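Local structure of nucleoporin NUP145 (Chaetomium thermophilum, 5HB6) at residues Ile87-Ser92 against Trp130-Glu135; Ser92-Gly97 against Glu121-Glu126; Ala3-Pro8 against Gly26-Arg31. The protein is a component of the nuclear pore complex that probably serves as scaffold and docking partner for transport factors, the piece here being its autoproteolytic domain. The protein carries 1 engineered substitution. All coordinates share one frame; numbering follows the deposited sequence. Where two conformers were deposited one is given.

Contact 1 (Ile87-Ser92 against Trp130-Glu135)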
loop_
_atom_site.group_PDB
_atom_site.type_symbol
_atom_site.label_atom_id
_atom_site.label_comp_id
_atom_site.label_asym_id
_atom_site.label_seq_id
_atom_site.Cartn_x
_atom_site.Cartn_y
_atom_site.Cartn_z
ATOM N N ILE A 87 -0.773 0.627 4.400
ATOM C CA ILE A 87 -0.076 1.447 3.409
ATOM C C ILE A 87 0.929 2.297 4.158
ATOM O O ILE A 87 0.587 2.914 5.168
ATOM C CB ILE A 87 -1.080 2.319 2.640
ATOM C CG1 ILE A 87 -2.060 1.415 1.892
ATOM C CG2 ILE A 87 -0.370 3.266 1.709
ATOM C CD1 ILE A 87 -3.185 2.169 1.273
ATOM N N SER A 88 2.157 2.348 3.661
ATOM C CA SER A 88 3.204 3.136 4.301
ATOM C C SER A 88 3.798 4.033 3.237
ATOM O O SER A 88 4.301 3.528 2.233
ATOM C CB SER A 88 4.277 2.204 4.906
ATOM O OG SER A 88 3.692 1.310 5.835
ATOM N N LEU A 89 3.749 5.335 3.467
ATOM C CA LEU A 89 4.156 6.319 2.466
ATOM C C LEU A 89 5.237 7.244 2.991
ATOM O O LEU A 89 5.042 7.976 3.972
ATOM C CB LEU A 89 2.979 7.159 2.005
ATOM C CG LEU A 89 1.915 6.404 1.227
ATOM C CD1 LEU A 89 0.684 7.244 0.995
ATOM C CD2 LEU A 89 2.441 5.885 -0.093
ATOM N N GLU A 90 6.375 7.239 2.301
ATOM C CA GLU A 90 7.427 8.221 2.509
ATOM C C GLU A 90 6.945 9.629 2.140
ATOM O O GLU A 90 5.899 9.823 1.510
ATOM C CB GLU A 90 8.661 7.885 1.653
ATOM C CG GLU A 90 9.291 6.551 2.039
ATOM C CD GLU A 90 10.529 6.204 1.240
ATOM O OE1 GLU A 90 11.143 7.117 0.667
ATOM O OE2 GLU A 90 10.870 5.016 1.190
ATOM N N HIS A 91 7.708 10.621 2.593
ATOM C CA HIS A 91 7.524 12.011 2.169
ATOM C C HIS A 91 6.251 12.631 2.735
ATOM O O HIS A 91 5.669 13.529 2.126
ATOM C CB HIS A 91 7.572 12.177 0.643
ATOM C CG HIS A 91 8.594 11.316 -0.011
ATOM N ND1 HIS A 91 9.934 11.396 0.282
ATOM C CD2 HIS A 91 8.461 10.313 -0.900
ATOM C CE1 HIS A 91 10.589 10.479 -0.406
ATOM N NE2 HIS A 91 9.722 9.816 -1.148
ATOM N N SER A 92 5.811 12.153 3.893
ATOM C CA SER A 92 4.570 12.576 4.511
ATOM C C SER A 92 4.779 13.613 5.606
ATOM O O SER A 92 3.945 13.734 6.517
ATOM C CB SER A 92 3.803 11.363 5.029
ATOM O OG SER A 92 3.482 10.484 3.955
ATOM N N TRP A 130 4.362 7.981 6.954
ATOM C CA TRP A 130 3.024 7.804 7.509
ATOM C C TRP A 130 2.493 6.450 7.084
ATOM O O TRP A 130 2.466 6.137 5.895
ATOM C CB TRP A 130 2.145 8.905 6.911
ATOM C CG TRP A 130 0.646 8.808 7.139
ATOM C CD1 TRP A 130 -0.051 8.327 8.237
ATOM C CD2 TRP A 130 -0.340 9.225 6.209
ATOM N NE1 TRP A 130 -1.387 8.469 8.032
ATOM C CE2 TRP A 130 -1.599 9.006 6.794
ATOM C CE3 TRP A 130 -0.270 9.799 4.938
ATOM C CZ2 TRP A 130 -2.788 9.306 6.142
ATOM C CZ3 TRP A 130 -1.441 10.109 4.281
ATOM C CH2 TRP A 130 -2.690 9.844 4.877
ATOM N N ALA A 131 2.057 5.674 8.067
ATOM C CA ALA A 131 1.465 4.371 7.823
ATOM C C ALA A 131 0.038 4.386 8.323
ATOM O O ALA A 131 -0.263 4.954 9.378
ATOM C CB ALA A 131 2.257 3.266 8.492
ATOM N N PHE A 132 -0.834 3.753 7.554
ATOM C CA PHE A 132 -2.245 3.709 7.890
ATOM C C PHE A 132 -2.870 2.488 7.233
ATOM O O PHE A 132 -2.364 1.986 6.219
ATOM C CB PHE A 132 -2.958 4.986 7.431
ATOM C CG PHE A 132 -2.822 5.261 5.949
ATOM C CD1 PHE A 132 -1.711 5.928 5.443
ATOM C CD2 PHE A 132 -3.796 4.843 5.064
ATOM C CE1 PHE A 132 -1.583 6.176 4.093
ATOM C CE2 PHE A 132 -3.660 5.098 3.686
ATOM C CZ PHE A 132 -2.549 5.738 3.214
ATOM N N SER A 133 -3.983 2.033 7.790
ATOM C CA SER A 133 -4.724 0.934 7.203
ATOM C C SER A 133 -5.947 1.462 6.461
ATOM O O SER A 133 -6.531 2.493 6.800
ATOM C CB SER A 133 -5.166 -0.071 8.266
ATOM O OG SER A 133 -4.090 -0.869 8.725
ATOM N N VAL A 134 -6.363 0.686 5.473
ATOM C CA VAL A 134 -7.634 0.878 4.801
ATOM C C VAL A 134 -8.355 -0.462 4.845
ATOM O O VAL A 134 -7.740 -1.528 4.949
ATOM C CB VAL A 134 -7.461 1.395 3.352
ATOM C CG1 VAL A 134 -6.737 2.727 3.361
ATOM C CG2 VAL A 134 -6.743 0.380 2.468
ATOM N N GLU A 135 -9.673 -0.405 4.761
ATOM C CA GLU A 135 -10.483 -1.616 4.752
ATOM C C GLU A 135 -10.620 -2.220 3.375
ATOM O O GLU A 135 -10.954 -3.400 3.262
ATOM C CB GLU A 135 -11.879 -1.317 5.300
ATOM C CG GLU A 135 -11.854 -0.912 6.750
ATOM C CD GLU A 135 -11.032 -1.858 7.600
ATOM O OE1 GLU A 135 -11.306 -3.077 7.573
ATOM O OE2 GLU A 135 -10.102 -1.377 8.293
#

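Contact 2 (Ser92-Gly97 against Glu121-Glu126). With SO4 (sulfate ion), chain C.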
loop_
_atom_site.group_PDB
_atom_site.type_symbol
_atom_site.label_atom_id
_atom_site.label_comp_id
_atom_site.label_asym_id
_atom_site.label_seq_id
_atom_site.Cartn_x
_atom_site.Cartn_y
_atom_site.Cartn_z
ATOM N N SER A 92 5.811 12.153 3.893
ATOM C CA SER A 92 4.570 12.576 4.511
ATOM C C SER A 92 4.779 13.613 5.606
ATOM O O SER A 92 3.945 13.734 6.517
ATOM C CB SER A 92 3.803 11.363 5.029
ATOM O OG SER A 92 3.482 10.484 3.955
ATOM N N TRP A 93 5.836 14.422 5.463
ATOM C CA TRP A 93 6.229 15.481 6.364
ATOM C C TRP A 93 5.118 16.504 6.526
ATOM O O TRP A 93 4.241 16.631 5.664
ATOM C CB TRP A 93 7.414 16.233 5.748
ATOM C CG TRP A 93 8.533 15.395 5.266
ATOM C CD1 TRP A 93 8.840 15.138 3.964
ATOM C CD2 TRP A 93 9.501 14.710 6.057
ATOM N NE1 TRP A 93 9.931 14.323 3.893
ATOM C CE2 TRP A 93 10.360 14.035 5.166
ATOM C CE3 TRP A 93 9.714 14.580 7.427
ATOM C CZ2 TRP A 93 11.430 13.265 5.604
ATOM C CZ3 TRP A 93 10.783 13.824 7.858
ATOM C CH2 TRP A 93 11.632 13.182 6.955
ATOM N N PRO A 94 5.194 17.286 7.600
ATOM C CA PRO A 94 4.371 18.489 7.727
ATOM C C PRO A 94 4.428 19.328 6.462
ATOM O O PRO A 94 5.375 19.227 5.663
ATOM C CB PRO A 94 5.037 19.226 8.895
ATOM C CG PRO A 94 5.565 18.142 9.771
ATOM C CD PRO A 94 6.097 17.120 8.759
ATOM N N ARG A 95 3.423 20.181 6.285
ATOM C CA ARG A 95 3.341 20.986 5.070
ATOM C C ARG A 95 4.603 21.803 4.852
ATOM O O ARG A 95 5.038 21.983 3.717
ATOM C CB ARG A 95 2.121 21.914 5.107
ATOM C CG ARG A 95 0.777 21.238 4.833
ATOM C CD ARG A 95 0.140 20.628 6.083
ATOM N NE ARG A 95 -0.278 21.647 7.053
ATOM C CZ ARG A 95 -1.454 22.276 7.056
ATOM N NH1 ARG A 95 -2.380 22.016 6.127
ATOM N NH2 ARG A 95 -1.706 23.183 7.997
ATOM N N GLY A 96 5.202 22.305 5.923
ATOM C CA GLY A 96 6.442 23.062 5.837
ATOM C C GLY A 96 7.711 22.249 5.630
ATOM O O GLY A 96 8.804 22.818 5.578
ATOM N N GLY A 97 7.605 20.925 5.523
ATOM C CA GLY A 97 8.738 20.087 5.194
ATOM C C GLY A 97 9.376 19.384 6.377
ATOM O O GLY A 97 8.895 19.448 7.513
ATOM N N GLU A 121 -1.887 4.266 11.650
ATOM C CA GLU A 121 -1.014 3.290 12.283
ATOM C C GLU A 121 0.184 3.955 12.927
ATOM O O GLU A 121 0.461 3.738 14.101
ATOM C CB GLU A 121 -0.564 2.260 11.246
ATOM C CG GLU A 121 -1.733 1.436 10.725
ATOM C CD GLU A 121 -1.959 0.142 11.473
ATOM O OE1 GLU A 121 -1.179 -0.174 12.393
ATOM O OE2 GLU A 121 -2.937 -0.550 11.139
ATOM N N SER A 122 0.865 4.832 12.200
ATOM C CA SER A 122 2.035 5.479 12.770
ATOM C C SER A 122 2.487 6.633 11.894
ATOM O O SER A 122 2.152 6.723 10.705
ATOM C CB SER A 122 3.185 4.493 12.902
ATOM O OG SER A 122 3.558 4.009 11.628
ATOM N N TYR A 123 3.290 7.495 12.498
ATOM C CA TYR A 123 4.068 8.492 11.789
ATOM C C TYR A 123 5.444 8.540 12.433
ATOM O O TYR A 123 5.551 8.667 13.657
ATOM C CB TYR A 123 3.415 9.878 11.838
ATOM C CG TYR A 123 4.288 10.884 11.155
ATOM C CD1 TYR A 123 4.378 10.910 9.788
ATOM C CD2 TYR A 123 5.039 11.793 11.877
ATOM C CE1 TYR A 123 5.223 11.811 9.136
ATOM C CE2 TYR A 123 5.869 12.705 11.236
ATOM C CZ TYR A 123 5.955 12.720 9.870
ATOM O OH TYR A 123 6.778 13.569 9.170
ATOM N N ASP A 124 6.490 8.389 11.624
ATOM C CA ASP A 124 7.857 8.401 12.124
ATOM C C ASP A 124 8.444 9.769 11.817
ATOM O O ASP A 124 8.696 10.070 10.643
ATOM C CB ASP A 124 8.677 7.304 11.448
ATOM C CG ASP A 124 10.095 7.222 11.972
ATOM O OD1 ASP A 124 10.678 8.273 12.310
ATOM O OD2 ASP A 124 10.628 6.089 12.033
ATOM N N PRO A 125 8.683 10.624 12.815
ATOM C CA PRO A 125 9.139 11.991 12.520
ATOM C C PRO A 125 10.521 12.061 11.901
ATOM O O PRO A 125 10.823 13.052 11.224
ATOM C CB PRO A 125 9.138 12.679 13.891
ATOM C CG PRO A 125 8.281 11.824 14.761
ATOM C CD PRO A 125 8.379 10.428 14.239
ATOM N N GLU A 126 11.370 11.055 12.115
ATOM C CA GLU A 126 12.714 11.062 11.547
ATOM C C GLU A 126 12.706 10.721 10.066
ATOM O O GLU A 126 13.458 11.316 9.290
ATOM C CB GLU A 126 13.604 10.067 12.289
ATOM C CG GLU A 126 15.015 10.034 11.750
ATOM C CD GLU A 126 15.949 9.203 12.597
ATOM O OE1 GLU A 126 15.458 8.376 13.395
ATOM O OE2 GLU A 126 17.177 9.387 12.464
HETATM S S SO4 C . 2.532 22.226 9.159
HETATM O O1 SO4 C . 2.130 20.876 8.749
HETATM O O2 SO4 C . 2.775 22.302 10.609
HETATM O O3 SO4 C . 3.697 22.720 8.376
HETATM O O4 SO4 C . 1.463 23.213 8.867
#

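Contact 3 (Ala3-Pro8 against Gly26-Arg31)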
loop_
_atom_site.group_PDB
_atom_site.type_symbol
_atom_site.label_atom_id
_atom_site.label_comp_id
_atom_site.label_asym_id
_atom_site.label_seq_id
_atom_site.Cartn_x
_atom_site.Cartn_y
_atom_site.Cartn_z
ATOM N N ALA A 3 12.480 1.454 -8.226
ATOM C CA ALA A 3 12.060 0.140 -8.689
ATOM C C ALA A 3 10.885 -0.374 -7.865
ATOM O O ALA A 3 10.888 -0.299 -6.633
ATOM C CB ALA A 3 13.222 -0.832 -8.550
ATOM N N TYR A 4 9.881 -0.914 -8.555
ATOM C CA TYR A 4 8.834 -1.691 -7.910
ATOM C C TYR A 4 9.351 -3.073 -7.537
ATOM O O TYR A 4 10.260 -3.609 -8.172
ATOM C CB TYR A 4 7.679 -1.907 -8.867
ATOM C CG TYR A 4 6.650 -0.819 -9.056
ATOM C CD1 TYR A 4 5.506 -0.791 -8.267
ATOM C CD2 TYR A 4 6.767 0.134 -10.080
ATOM C CE1 TYR A 4 4.525 0.140 -8.475
ATOM C CE2 TYR A 4 5.777 1.074 -10.290
ATOM C CZ TYR A 4 4.658 1.062 -9.494
ATOM O OH TYR A 4 3.658 1.985 -9.663
ATOM N N TRP A 5 8.729 -3.663 -6.514
ATOM C CA TRP A 5 9.012 -5.043 -6.134
ATOM C C TRP A 5 7.750 -5.626 -5.511
ATOM O O TRP A 5 6.840 -4.897 -5.097
ATOM C CB TRP A 5 10.205 -5.129 -5.173
ATOM C CG TRP A 5 10.059 -4.207 -4.011
ATOM C CD1 TRP A 5 10.499 -2.903 -3.924
ATOM C CD2 TRP A 5 9.388 -4.483 -2.792
ATOM N NE1 TRP A 5 10.152 -2.379 -2.715
ATOM C CE2 TRP A 5 9.491 -3.335 -1.985
ATOM C CE3 TRP A 5 8.754 -5.611 -2.276
ATOM C CZ2 TRP A 5 8.941 -3.262 -0.703
ATOM C CZ3 TRP A 5 8.215 -5.550 -0.999
ATOM C CH2 TRP A 5 8.300 -4.378 -0.224
ATOM N N MET A 6 7.703 -6.947 -5.418
ATOM C CA MET A 6 6.659 -7.624 -4.652
ATOM C C MET A 6 7.273 -8.734 -3.809
ATOM O O MET A 6 8.317 -9.288 -4.156
ATOM C CB MET A 6 5.532 -8.171 -5.549
ATOM C CG MET A 6 5.911 -9.352 -6.438
ATOM S SD MET A 6 4.629 -9.986 -7.540
ATOM C CE MET A 6 4.711 -8.782 -8.863
ATOM N N SER A 7 6.578 -9.067 -2.732
ATOM C CA SER A 7 6.982 -10.146 -1.836
ATOM C C SER A 7 5.727 -10.872 -1.376
ATOM O O SER A 7 4.767 -10.222 -0.971
ATOM C CB SER A 7 7.701 -9.559 -0.620
ATOM O OG SER A 7 8.162 -10.588 0.229
ATOM N N PRO A 8 5.672 -12.194 -1.454
ATOM C CA PRO A 8 6.573 -13.084 -2.191
ATOM C C PRO A 8 6.760 -12.633 -3.635
ATOM O O PRO A 8 5.908 -11.909 -4.174
ATOM C CB PRO A 8 5.833 -14.435 -2.155
ATOM C CG PRO A 8 4.931 -14.360 -0.981
ATOM C CD PRO A 8 4.496 -12.911 -0.943
ATOM N N GLY A 26 0.837 -12.415 3.390
ATOM C CA GLY A 26 1.926 -11.465 3.469
ATOM C C GLY A 26 2.251 -10.771 2.174
ATOM O O GLY A 26 3.368 -10.259 2.020
ATOM N N PHE A 27 1.315 -10.749 1.225
ATOM C CA PHE A 27 1.600 -10.165 -0.078
ATOM C C PHE A 27 1.825 -8.666 0.078
ATOM O O PHE A 27 1.003 -7.967 0.664
ATOM C CB PHE A 27 0.479 -10.458 -1.075
ATOM C CG PHE A 27 0.807 -10.054 -2.476
ATOM C CD1 PHE A 27 1.937 -10.547 -3.111
ATOM C CD2 PHE A 27 0.001 -9.164 -3.168
ATOM C CE1 PHE A 27 2.236 -10.168 -4.398
ATOM C CE2 PHE A 27 0.298 -8.810 -4.467
ATOM C CZ PHE A 27 1.421 -9.288 -5.062
ATOM N N THR A 28 2.927 -8.188 -0.491
ATOM C CA THR A 28 3.378 -6.814 -0.319
ATOM C C THR A 28 3.856 -6.329 -1.673
ATOM O O THR A 28 4.624 -7.031 -2.329
ATOM C CB THR A 28 4.541 -6.750 0.680
ATOM O OG1 THR A 28 4.108 -7.297 1.929
ATOM C CG2 THR A 28 5.002 -5.336 0.929
ATOM N N VAL A 29 3.398 -5.150 -2.092
ATOM C CA VAL A 29 3.891 -4.472 -3.280
ATOM C C VAL A 29 4.500 -3.172 -2.831
ATOM O O VAL A 29 3.862 -2.408 -2.103
ATOM C CB VAL A 29 2.773 -4.235 -4.310
ATOM C CG1 VAL A 29 3.309 -3.432 -5.523
ATOM C CG2 VAL A 29 2.204 -5.564 -4.777
ATOM N N GLY A 30 5.758 -2.943 -3.217
ATOM C CA GLY A 30 6.447 -1.738 -2.813
ATOM C C GLY A 30 7.125 -1.064 -3.990
ATOM O O GLY A 30 7.224 -1.626 -5.087
ATOM N N ARG A 31 7.582 0.148 -3.741
ATOM C CA ARG A 31 8.381 0.860 -4.724
ATOM C C ARG A 31 9.409 1.690 -3.985
ATOM O O ARG A 31 9.072 2.430 -3.064
ATOM C CB ARG A 31 7.541 1.717 -5.667
ATOM C CG ARG A 31 8.336 2.356 -6.796
ATOM C CD ARG A 31 7.427 3.148 -7.707
ATOM N NE ARG A 31 8.126 3.501 -8.931
ATOM C CZ ARG A 31 7.609 4.195 -9.936
ATOM N NH1 ARG A 31 6.387 4.690 -9.858
ATOM N NH2 ARG A 31 8.338 4.421 -11.014
#

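Contact 1 (Ile87-Ser92 against Trp130-Glu135)
Ile-87 and Phe-132 form a hydrogen-bonded pair in the antiparallel ladder between strands 85-89 and 129-134, inside the six-stranded sheet of the autoproteolytic domain. Ile-87 N gives a nearly straight bond to Phe-132 O (2.8 Å, 174° at the hydrogen), and Leu-89 and Trp-130 form the next such pair. Only CB of Ile-87 stands over one face of the phenyl ring, toward its rim, in a CH-pi contact 4.1 Å from the Phe-132 ring centroid. The branches go past the rim: CG2 reaches Phe-132 CZ at 3.6 Å, and the tip, CD1, meets Phe-132 CE2 at 3.8 Å before touching both methyls of Val-134. A chi1 of 57° sets CG of Phe-132 between the backbone N and the carbonyl carbon. Phe-132 CD1 lies over the centre of the Trp-130 indole, while Leu-89 CD1 lies at the phenyl edge, 4.0 Å from Phe-132 CE1. An alanine in place of Phe-132 would probably open a gap between Ile-87, Leu-89 and the Trp-130 indole. Ser-92 CB packs on Trp-130 CB, and Leu-89 O accepts two bonds from opposite faces of its carbonyl plane, from Trp-130 N at 3.1 Å and Ser-92 OG at 3.0 Å.

Contact 2 (Ser92-Gly97 against Glu121-Glu126)
Trp-93 and Tyr-123 meet where the loop joining strand 85-89 to helix 102-113 passes the end of the edge strand 119-124, and the same loop carries a type I beta turn, Pro-94 to Gly-97, that holds a sulfate ion. Tyr-123, its CG anti to the backbone N (chi1 177°), extends toward the loop and touches it with the outer part of its ring: OH lies 3.4 Å from Trp-93 CA and 3.6 Å from Pro-94 CD, and Tyr-123 CE1 lies 3.5 Å from Ser-92 O. The Trp-93 and Tyr-123 side chains cross at about a right angle. Beyond the tyrosine, the indole presents its edge to two carbonyls lying near its plane, CZ3 to Pro-125 O at 3.5 Å and CH2 to Glu-126 O at the same separation. These carbonyls belong to the bend after the strand, where Asp-124 OD1 accepts from Glu-126 N in an Asx turn. Helix 102-113 backs the contact: His-108 meets the Tyr-123 ring edge-to-face and bonds Ser-92 O. On the turn, sulfate O1 takes Arg-95 N (2.9 Å) and O3 takes Gly-96 N (2.9 Å). Arg-95 NE is shared between O1 and O4, NH2 adds a longer bond to O4, and Arg-104 NH1 also bonds the sulfate. The indole and tyrosine contacts thus rest on packing and on aromatic C-H groups, probably slightly positive, facing carbonyl oxygens. The sulfate probably comes from the crystallisation liquor; two backbone N-H groups and the Arg-95 guanidinium suit a bound anion.

Contact 3 (Ala3-Pro8 against Gly26-Arg31)
Tyr-4 to Ser-7 pair with Arg-31 to Thr-28 in reverse order, joining the edge strand 4-7 to strand 28-31 as an antiparallel ladder. Backbone bonds come in two pairs. Trp-5 and Gly-30 exchange N-H and C=O in both directions, each at 2.9 Å between N of one and O of the other. Ser-7 and Thr-28 also bond both ways, Thr-28 N to Ser-7 O at 2.8 Å. In between, C-H groups approach carbonyls, as where Met-6 CA lies 3.1 Å from Thr-28 O.

Contacts over ring faces dominate the side chains. The Trp-5 CG sits between the backbone N and the carbonyl carbon (chi1 51°), and the indole lies over Gly-30, whose CA is 3.8 Å from the centroid of the Trp-5 six-membered ring. A CB on Gly-30 would run into the indole as it is placed here, consistent with a glycine at this position. Farther along, Trp-5 CH2 touches Thr-28 CG2 at 3.6 Å. Tyr-4 has Arg-31 across one face: Arg-31 CD makes a CH-pi contact 3.8 Å from the Tyr-4 ring centroid, and the guanidinium plane is turned only 19° from the ring, with Tyr-4 CE2 3.6 Å from Arg-31 CZ.

On the face of the sheet shared with Tyr-4, Met-6 SD approaches the edge of the Phe-27 ring, 4.0 Å from Phe-27 CE1, a Met-aromatic contact. Pro-8, after a cis peptide bond, packs CD on Phe-27 CD1.

The polar ends bond backbone groups elsewhere in the chain: Tyr-4 OH bonds Leu-60 N, while Arg-31 NE and NH1 bond Gly-2 O and Leu-60 O. Strand 58-61 lies against Tyr-4 and Val-29, Ile-13 of helix 10-14 packs on Pro-8 and Phe-27, and strand 35-39 pairs with the other side of strand 28-31.

All three contacts reach the same antiparallel sheet. Contact 1 lies well inside it, its centre about 7 Å from that of the chain, and is buried, with backbone pairing and mostly apolar side-chain packing. Contact 3, at the edge formed by strand 4-7, also uses full strand pairing, but an arginine chain and a glycine CA cover ring faces there, in partly buried surroundings. Contact 2, about 17 Å from the chain centre at the opposite edge strand, 119-124, replaces strand pairing with loop packing and a bound anion. Contacts 1 and 2 share Ser-92 and touch through neighbouring strands, Ala-131 N probably bonding Ser-122 O, whereas contacts 2 and 3 are about 23 Å apart between centres.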